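Local structure of diaminopimelate decarboxylase (Aquifex aeolicus, 2P3E) at the interface of chains A and B. The protein catalyses the pyridoxal 5'-phosphate-dependent decarboxylation of meso-diaminopimelate to L-lysine, the last step of lysine biosynthesis by the diaminopimelate pathway. Residues are numbered along the deposited sequence; one frame, centred on the assembly and turned at random. Chains: chain A/B, Diaminopimelate decarboxylase.

The interface of chains A and B. Residues chain A 297-298, 365; chain B 133, 137.
B:Gln133, in the first turn of helix 132-145, reaches across to strand 289-301 of chain A and meets the backbone of A:Leu298. Its side-chain carbonyl oxygen OE1 accepts a hydrogen bond of 2.8 Å from the amide N of A:Leu298. The bond is straight, 174° at the hydrogen, and the N-H approaches nearly head-on to the carbonyl. An extended side chain makes this reach possible: CG lies opposite the backbone N (chi1 -170°), and the chain stays stretched from there, carrying the amide away from the helix to the strand.

Two waters reinforce the grip. Water 1 joins the amide NE2 of B:Gln133, at 3.0 Å, to the backbone N of A:Arg365. Water 2 links the backbone N of B:Gln133 with O of A:Leu298, which lies 2.8 Å from the water. The direct bond and the first water thus engage both ends of the glutamine amide and should fix its rotation, while the second water ties the first turn of the helix to the same strand residue.

Van der Waals packing continues one turn along the helix. B:Val137 lays its CG2 methyl over the centre of one guanidinium face of A:Arg365, 3.6 Å from CZ, while CG1 meets the terminal nitrogen NH2 at 3.5 Å. The extended aliphatic part of A:Arg365 runs past the glutamine amide, its CB 3.6 Å from NE2 of B:Gln133. From another direction the ring atom CE2 of A:Phe297 touches the same CG2 methyl at 3.8 Å, so that ring and guanidinium form a corner into which the methyl fits.

The patch is one part of the two-fold homodimer interface, hiding 178 Å² of protein surface in all, its centre about 17 Å from A:Cys348, the predicted proton donor. It docks a helix of one subunit on a strand and loop of the other, and its symmetry-related twin repeats the clamp, probably helping to set how the subunits sit together.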
loop_
_atom_site.group_PDB
_atom_site.type_symbol
_atom_site.label_atom_id
_atom_site.label_comp_id
_atom_site.label_asym_id
_atom_site.label_seq_id
_atom_site.Cartn_x
_atom_site.Cartn_y
_atom_site.Cartn_z
ATOM N N PHE A 297 -9.675 -21.466 -2.456
ATOM C CA PHE A 297 -9.275 -22.569 -3.334
ATOM C C PHE A 297 -7.978 -23.211 -2.872
ATOM O O PHE A 297 -7.137 -22.556 -2.252
ATOM C CB PHE A 297 -9.084 -22.096 -4.776
ATOM C CG PHE A 297 -10.260 -21.353 -5.343
ATOM C CD1 PHE A 297 -10.206 -19.977 -5.509
ATOM C CD2 PHE A 297 -11.403 -22.032 -5.738
ATOM C CE1 PHE A 297 -11.289 -19.277 -6.048
ATOM C CE2 PHE A 297 -12.487 -21.347 -6.279
ATOM C CZ PHE A 297 -12.426 -19.961 -6.430
ATOM N N LEU A 298 -7.842 -24.500 -3.168
ATOM C CA LEU A 298 -6.565 -25.185 -3.071
ATOM C C LEU A 298 -6.115 -25.549 -4.482
ATOM O O LEU A 298 -6.936 -25.976 -5.301
ATOM C CB LEU A 298 -6.691 -26.466 -2.231
ATOM C CG LEU A 298 -7.315 -26.445 -0.831
ATOM C CD1 LEU A 298 -7.367 -27.875 -0.277
ATOM C CD2 LEU A 298 -6.541 -25.543 0.116
ATOM N N ARG A 365 -11.747 -25.532 1.410
ATOM C CA ARG A 365 -12.601 -24.393 1.011
ATOM C C ARG A 365 -13.652 -24.086 2.081
ATOM O O ARG A 365 -14.300 -24.995 2.601
ATOM C CB ARG A 365 -13.311 -24.666 -0.328
ATOM C CG ARG A 365 -14.302 -23.558 -0.768
ATOM C CD ARG A 365 -14.991 -23.873 -2.113
ATOM N NE ARG A 365 -16.008 -22.880 -2.506
ATOM C CZ ARG A 365 -15.712 -21.709 -3.061
ATOM N NH1 ARG A 365 -14.449 -21.389 -3.266
ATOM N NH2 ARG A 365 -16.664 -20.854 -3.401
ATOM N N GLN B 133 -10.484 -26.586 -8.922
ATOM C CA GLN B 133 -11.526 -26.347 -7.934
ATOM C C GLN B 133 -12.429 -25.181 -8.367
ATOM O O GLN B 133 -13.656 -25.246 -8.218
ATOM C CB GLN B 133 -10.919 -26.131 -6.546
ATOM C CG GLN B 133 -11.955 -26.110 -5.444
ATOM C CD GLN B 133 -11.355 -26.192 -4.059
ATOM O OE1 GLN B 133 -10.178 -25.881 -3.851
ATOM N NE2 GLN B 133 -12.168 -26.629 -3.096
ATOM N N VAL B 137 -16.470 -24.940 -8.716
ATOM C CA VAL B 137 -17.171 -23.811 -8.094
ATOM C C VAL B 137 -17.976 -23.008 -9.103
ATOM O O VAL B 137 -19.172 -22.764 -8.886
ATOM C CB VAL B 137 -16.195 -22.884 -7.312
ATOM C CG1 VAL B 137 -16.918 -21.614 -6.839
ATOM C CG2 VAL B 137 -15.578 -23.625 -6.139
HETATM O O HOH W 1 -11.468 -27.670 -0.417
HETATM O O HOH W 2 -7.676 -26.998 -7.788
#